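Local coordinates for protein VP2 (Human bocavirus 3, PDB 5US7) that self-assembles in sixty copies into the T=1 icosahedral capsid of this parvovirus, at residues A[48-52]-A[53-57]; A[100-103]-A[104-107]. All blocks are in the same frame, centred on the assembly; numbering follows the deposited sequence.

Contact 1 (A[48-52]-A[53-57]); sequences SYFTD and SYVIT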
ATOM      1  N   SER A  48     -55.080  70.491  28.654  1.00 39.19           N
ATOM      2  CA  SER A  48     -54.869  69.463  29.653  1.00 39.19           C
ATOM      3  C   SER A  48     -55.186  68.099  29.069  1.00 39.19           C
ATOM      4  O   SER A  48     -56.067  67.955  28.222  1.00 39.19           O
ATOM      5  CB  SER A  48     -55.736  69.702  30.881  1.00 40.11           C
ATOM      6  OG  SER A  48     -55.565  68.660  31.817  1.00 40.11           O
ATOM      7  N   TYR A  49     -54.447  67.098  29.524  1.00 38.63           N
ATOM      8  CA  TYR A  49     -54.611  65.734  29.049  1.00 38.63           C
ATOM      9  C   TYR A  49     -54.761  64.816  30.250  1.00 38.63           C
ATOM     10  O   TYR A  49     -53.815  64.639  31.020  1.00 38.63           O
ATOM     11  CB  TYR A  49     -53.429  65.331  28.179  1.00 43.27           C
ATOM     12  CG  TYR A  49     -53.464  63.897  27.762  1.00 43.27           C
ATOM     13  CD1 TYR A  49     -54.374  63.456  26.822  1.00 43.27           C
ATOM     14  CD2 TYR A  49     -52.570  62.985  28.289  1.00 43.27           C
ATOM     15  CE1 TYR A  49     -54.410  62.145  26.436  1.00 43.27           C
ATOM     16  CE2 TYR A  49     -52.593  61.671  27.903  1.00 43.27           C
ATOM     17  CZ  TYR A  49     -53.516  61.255  26.977  1.00 43.27           C
ATOM     18  OH  TYR A  49     -53.541  59.937  26.587  1.00 43.27           O
ATOM     19  N   PHE A  50     -55.940  64.224  30.399  1.00 39.05           N
ATOM     20  CA  PHE A  50     -56.277  63.393  31.543  1.00 39.05           C
ATOM     21  C   PHE A  50     -56.095  61.919  31.232  1.00 39.05           C
ATOM     22  O   PHE A  50     -56.475  61.445  30.161  1.00 39.05           O
ATOM     23  CB  PHE A  50     -57.718  63.630  31.973  1.00 37.20           C
ATOM     24  CG  PHE A  50     -57.944  64.948  32.618  1.00 37.20           C
ATOM     25  CD1 PHE A  50     -57.879  65.076  33.981  1.00 37.20           C
ATOM     26  CD2 PHE A  50     -58.191  66.065  31.863  1.00 37.20           C
ATOM     27  CE1 PHE A  50     -58.082  66.282  34.581  1.00 37.20           C
ATOM     28  CE2 PHE A  50     -58.390  67.273  32.460  1.00 37.20           C
ATOM     29  CZ  PHE A  50     -58.335  67.381  33.820  1.00 37.20           C
ATOM     30  N   THR A  51     -55.508  61.200  32.179  1.00 39.97           N
ATOM     31  CA  THR A  51     -55.474  59.747  32.155  1.00 39.97           C
ATOM     32  C   THR A  51     -55.905  59.236  33.516  1.00 39.97           C
ATOM     33  O   THR A  51     -56.367  60.011  34.356  1.00 39.97           O
ATOM     34  CB  THR A  51     -54.086  59.217  31.815  1.00 40.72           C
ATOM     35  OG1 THR A  51     -53.146  59.697  32.778  1.00 40.72           O
ATOM     36  CG2 THR A  51     -53.670  59.665  30.444  1.00 40.72           C
ATOM     37  N   ASP A  52     -55.777  57.934  33.741  1.00 41.77           N
ATOM     38  CA  ASP A  52     -56.110  57.391  35.048  1.00 41.77           C
ATOM     39  C   ASP A  52     -55.014  57.671  36.064  1.00 41.77           C
ATOM     40  O   ASP A  52     -55.300  58.070  37.195  1.00 41.77           O
ATOM     41  CB  ASP A  52     -56.374  55.894  34.940  1.00 46.29           C
ATOM     42  CG  ASP A  52     -57.696  55.593  34.274  1.00 46.29           C
ATOM     43  OD1 ASP A  52     -58.545  56.506  34.209  1.00 46.29           O
ATOM     44  OD2 ASP A  52     -57.887  54.450  33.811  1.00 46.29           O
ATOM     45  N   SER A  53     -53.760  57.450  35.690  1.00 39.67           N
ATOM     46  CA  SER A  53     -52.663  57.586  36.635  1.00 39.67           C
ATOM     47  C   SER A  53     -52.019  58.963  36.653  1.00 39.67           C
ATOM     48  O   SER A  53     -51.275  59.258  37.591  1.00 39.67           O
ATOM     49  CB  SER A  53     -51.592  56.539  36.337  1.00 41.72           C
ATOM     50  OG  SER A  53     -51.035  56.742  35.051  1.00 41.72           O
ATOM     51  N   TYR A  54     -52.273  59.817  35.666  1.00 38.29           N
ATOM     52  CA  TYR A  54     -51.635  61.124  35.670  1.00 38.29           C
ATOM     53  C   TYR A  54     -52.430  62.097  34.820  1.00 38.29           C
ATOM     54  O   TYR A  54     -53.277  61.707  34.019  1.00 38.29           O
ATOM     55  CB  TYR A  54     -50.190  61.063  35.174  1.00 39.29           C
ATOM     56  CG  TYR A  54     -50.044  60.649  33.739  1.00 39.29           C
ATOM     57  CD1 TYR A  54     -50.132  61.577  32.721  1.00 39.29           C
ATOM     58  CD2 TYR A  54     -49.786  59.337  33.404  1.00 39.29           C
ATOM     59  CE1 TYR A  54     -49.999  61.209  31.414  1.00 39.29           C
ATOM     60  CE2 TYR A  54     -49.645  58.958  32.092  1.00 39.29           C
ATOM     61  CZ  TYR A  54     -49.750  59.901  31.102  1.00 39.29           C
ATOM     62  OH  TYR A  54     -49.609  59.534  29.788  1.00 39.29           O
ATOM     63  N   VAL A  55     -52.130  63.373  35.010  1.00 36.02           N
ATOM     64  CA  VAL A  55     -52.705  64.463  34.239  1.00 36.02           C
ATOM     65  C   VAL A  55     -51.570  65.368  33.799  1.00 36.02           C
ATOM     66  O   VAL A  55     -50.630  65.608  34.561  1.00 36.02           O
ATOM     67  CB  VAL A  55     -53.741  65.252  35.060  1.00 35.03           C
ATOM     68  CG1 VAL A  55     -54.237  66.444  34.289  1.00 35.03           C
ATOM     69  CG2 VAL A  55     -54.886  64.360  35.438  1.00 35.03           C
ATOM     70  N   ILE A  56     -51.646  65.859  32.572  1.00 35.27           N
ATOM     71  CA  ILE A  56     -50.641  66.752  32.019  1.00 35.27           C
ATOM     72  C   ILE A  56     -51.325  68.055  31.663  1.00 35.27           C
ATOM     73  O   ILE A  56     -52.189  68.081  30.784  1.00 35.27           O
ATOM     74  CB  ILE A  56     -49.965  66.153  30.784  1.00 34.68           C
ATOM     75  CG1 ILE A  56     -49.238  64.872  31.146  1.00 34.68           C
ATOM     76  CG2 ILE A  56     -48.991  67.134  30.214  1.00 34.68           C
ATOM     77  CD1 ILE A  56     -48.753  64.129  29.953  1.00 34.68           C
ATOM     78  N   THR A  57     -50.945  69.132  32.333  1.00 35.22           N
ATOM     79  CA  THR A  57     -51.437  70.459  32.007  1.00 35.22           C
ATOM     80  C   THR A  57     -50.343  71.244  31.307  1.00 35.22           C
ATOM     81  O   THR A  57     -49.226  71.348  31.815  1.00 35.22           O
ATOM     82  CB  THR A  57     -51.904  71.209  33.249  1.00 35.74           C
ATOM     83  OG1 THR A  57     -50.841  71.265  34.198  1.00 35.74           O
ATOM     84  CG2 THR A  57     -53.095  70.524  33.864  1.00 35.74           C
TER

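Contact 2 (A[100-103]-A[104-107]); sequences FNQY and SSHF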
ATOM      1  N   PHE A 100     -44.913  80.520  39.169  1.00 39.48           N
ATOM      2  CA  PHE A 100     -45.875  79.554  38.664  1.00 39.48           C
ATOM      3  C   PHE A 100     -46.791  79.004  39.738  1.00 39.48           C
ATOM      4  O   PHE A 100     -47.541  78.067  39.469  1.00 39.48           O
ATOM      5  CB  PHE A 100     -45.160  78.400  37.974  1.00 38.35           C
ATOM      6  CG  PHE A 100     -44.411  78.809  36.762  1.00 38.35           C
ATOM      7  CD1 PHE A 100     -45.070  79.011  35.573  1.00 38.35           C
ATOM      8  CD2 PHE A 100     -43.051  78.979  36.803  1.00 38.35           C
ATOM      9  CE1 PHE A 100     -44.385  79.387  34.454  1.00 38.35           C
ATOM     10  CE2 PHE A 100     -42.363  79.350  35.686  1.00 38.35           C
ATOM     11  CZ  PHE A 100     -43.031  79.555  34.509  1.00 38.35           C
ATOM     12  N   ASN A 101     -46.738  79.538  40.949  1.00 40.10           N
ATOM     13  CA  ASN A 101     -47.338  78.865  42.093  1.00 40.10           C
ATOM     14  C   ASN A 101     -48.772  79.343  42.255  1.00 40.10           C
ATOM     15  O   ASN A 101     -49.027  80.392  42.843  1.00 40.10           O
ATOM     16  CB  ASN A 101     -46.505  79.164  43.331  1.00 42.58           C
ATOM     17  CG  ASN A 101     -46.921  78.371  44.515  1.00 42.58           C
ATOM     18  OD1 ASN A 101     -47.410  77.265  44.384  1.00 42.58           O
ATOM     19  ND2 ASN A 101     -46.719  78.927  45.696  1.00 42.58           N
ATOM     20  N   GLN A 102     -49.705  78.517  41.788  1.00 39.54           N
ATOM     21  CA  GLN A 102     -51.142  78.635  41.993  1.00 39.54           C
ATOM     22  C   GLN A 102     -51.806  77.560  41.149  1.00 39.54           C
ATOM     23  O   GLN A 102     -51.234  77.133  40.147  1.00 39.54           O
ATOM     24  CB  GLN A 102     -51.648  80.014  41.597  1.00 42.39           C
ATOM     25  CG  GLN A 102     -53.089  80.256  41.878  1.00 42.39           C
ATOM     26  CD  GLN A 102     -53.473  81.667  41.583  1.00 42.39           C
ATOM     27  OE1 GLN A 102     -52.620  82.498  41.306  1.00 42.39           O
ATOM     28  NE2 GLN A 102     -54.762  81.948  41.606  1.00 42.39           N
ATOM     29  N   TYR A 103     -53.016  77.138  41.496  1.00 38.26           N
ATOM     30  CA  TYR A 103     -53.669  76.130  40.674  1.00 38.26           C
ATOM     31  C   TYR A 103     -54.374  76.753  39.486  1.00 38.26           C
ATOM     32  O   TYR A 103     -54.333  76.208  38.381  1.00 38.26           O
ATOM     33  CB  TYR A 103     -54.649  75.319  41.503  1.00 36.97           C
ATOM     34  CG  TYR A 103     -53.985  74.529  42.583  1.00 36.97           C
ATOM     35  CD1 TYR A 103     -53.426  73.297  42.324  1.00 36.97           C
ATOM     36  CD2 TYR A 103     -53.931  75.010  43.864  1.00 36.97           C
ATOM     37  CE1 TYR A 103     -52.825  72.583  43.309  1.00 36.97           C
ATOM     38  CE2 TYR A 103     -53.334  74.304  44.848  1.00 36.97           C
ATOM     39  CZ  TYR A 103     -52.787  73.093  44.570  1.00 36.97           C
ATOM     40  OH  TYR A 103     -52.188  72.405  45.585  1.00 36.97           O
ATOM     41  N   SER A 104     -55.027  77.890  39.699  1.00 39.31           N
ATOM     42  CA  SER A 104     -55.785  78.537  38.644  1.00 39.31           C
ATOM     43  C   SER A 104     -54.922  78.929  37.463  1.00 39.31           C
ATOM     44  O   SER A 104     -55.462  79.263  36.406  1.00 39.31           O
ATOM     45  CB  SER A 104     -56.494  79.758  39.202  1.00 41.44           C
ATOM     46  OG  SER A 104     -55.558  80.696  39.676  1.00 41.44           O
ATOM     47  N   SER A 105     -53.607  78.900  37.609  1.00 37.61           N
ATOM     48  CA  SER A 105     -52.734  79.160  36.478  1.00 37.61           C
ATOM     49  C   SER A 105     -52.619  77.941  35.580  1.00 37.61           C
ATOM     50  O   SER A 105     -52.544  78.074  34.358  1.00 37.61           O
ATOM     51  CB  SER A 105     -51.359  79.581  36.980  1.00 39.57           C
ATOM     52  OG  SER A 105     -51.451  80.776  37.725  1.00 39.57           O
ATOM     53  N   HIS A 106     -52.580  76.753  36.169  1.00 34.96           N
ATOM     54  CA  HIS A 106     -52.328  75.523  35.440  1.00 34.96           C
ATOM     55  C   HIS A 106     -53.580  74.766  35.042  1.00 34.96           C
ATOM     56  O   HIS A 106     -53.488  73.840  34.237  1.00 34.96           O
ATOM     57  CB  HIS A 106     -51.445  74.623  36.287  1.00 36.80           C
ATOM     58  CG  HIS A 106     -50.165  75.275  36.673  1.00 36.80           C
ATOM     59  ND1 HIS A 106     -49.124  75.438  35.790  1.00 36.80           N
ATOM     60  CD2 HIS A 106     -49.785  75.874  37.820  1.00 36.80           C
ATOM     61  CE1 HIS A 106     -48.139  76.074  36.392  1.00 36.80           C
ATOM     62  NE2 HIS A 106     -48.515  76.352  37.626  1.00 36.80           N
ATOM     63  N   PHE A 107     -54.734  75.132  35.567  1.00 35.56           N
ATOM     64  CA  PHE A 107     -55.969  74.425  35.289  1.00 35.56           C
ATOM     65  C   PHE A 107     -57.016  75.409  34.813  1.00 35.56           C
ATOM     66  O   PHE A 107     -57.103  76.526  35.324  1.00 35.56           O
ATOM     67  CB  PHE A 107     -56.488  73.699  36.521  1.00 33.04           C
ATOM     68  CG  PHE A 107     -55.671  72.518  36.923  1.00 33.04           C
ATOM     69  CD1 PHE A 107     -55.887  71.294  36.347  1.00 33.04           C
ATOM     70  CD2 PHE A 107     -54.698  72.627  37.883  1.00 33.04           C
ATOM     71  CE1 PHE A 107     -55.146  70.210  36.713  1.00 33.04           C
ATOM     72  CE2 PHE A 107     -53.959  71.541  38.246  1.00 33.04           C
ATOM     73  CZ  PHE A 107     -54.183  70.335  37.660  1.00 33.04           C
TER

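Contact 1 (A[48-52]-A[53-57])
Y54 lays its ring beneath T51, at the end of an antiparallel hairpin where D52 and S53 make the turn with backbone angles close to type I. With CG held between the backbone N and the carbonyl carbon (chi1 64°), Y54 CB stands 4.0 Å from T51 OG1. From there the ring passes under that oxygen, which sits over the centre of one face, 3.3 Å above the plane. Farther out, CE1 and CZ meet the methyl CG2 of T51, and at the tip Y54 OH comes to the edge of the Y49 ring, near its plane, 4.1 Å from CE2. Threonine suits this place because its compact, branched side chain fits over the ring and adds a methyl to pack on it. Its backbone helps close the turn, as T51 N bonds to Y54 O at 2.9 Å. This is the hairpin of strands 47-50 and 54-65, the latter lying beside strand 466-482 in the inner sheet of the parvoviral jelly roll. Y49 and I56 form the hydrogen-bonded pair, joined by Y49 N to I56 O (2.8 Å) and I56 N to Y49 O (2.9 Å). Y49 and I56 share one side of the sheet. Its other side carries S48, F50, V55 and T57, where beta-branched V55 sets CG1 over the F50 ring in a CH-pi contact, 4.0 Å from the ring centroid and 20° off its normal. Helix 109-116 packs on F50 through D111 and R114. Back at the turn, D52 makes a salt bridge with R482, a residue of the probable nuclear localization signal.

Contact 2 (A[100-103]-A[104-107])
H106 reaches back over a tight bend to F100, its NE2 donating a hydrogen bond to F100 O over 2.7 Å with an N-H...O angle of 158°. Donor and acceptor are well matched: NE2 lies in the plane of the F100 carbonyl, and that oxygen lies close to the plane of the imidazole. The side chain gets there because CG is anti to the carbonyl carbon (chi1 -57°), which swings the ring back toward the preceding loop. Histidine suits the position, having a rigid flat ring with an N-H far enough out to tie down a loop carbonyl in a buried setting. Q102 O comes to the same ring edge, 3.0 Å from H106 CD2. Y103 O is the next acceptor, taking H106 N at 2.9 Å from above the carbonyl plane and, more weakly, F107 N at 3.0 Å. These bonds belong to the short, weakly bonded helix 103-106, which bends the chain after strand 96-98. Y103 O also lies in the plane of the F107 ring, at its edge, 3.6 Å from CD2. Van der Waals packing takes over beyond: F100 CB lies 4.1 Å from H106 CE1, and F107 CE2 comes to the edge of the Y103 ring, 4.5 Å from CD1. The small S105 points its hydroxyl elsewhere, to M178 O. Around this bend, C474 of strand 466-482 touches both F100 and H106, while F107 meets W478 of that strand, stands edge-to-face with W112 of helix 109-116 and rests on T57 of strand 54-65.

Contact 1 lies toward the surface and contact 2 is wholly buried, their centres about 15 Å apart within the same jelly-roll subunit. They meet at T57, the last residue of contact 1, whose CG2 packs 3.5 Å from F107 CE1 of contact 2. Both also lean on strand 466-482, where W478 bonds to T57 OG1 and packs against the F107 ring. Their chemistry follows their place: the hairpin 48-57 relies on repeating cross-strand backbone bonds and carries a charged turn, whereas the bend 100-107, which is not itself part of a strand, uses a side-chain imidazole to hold the F100 carbonyl and short helical bonds to hold that of Y103, with aromatic rings packed round them.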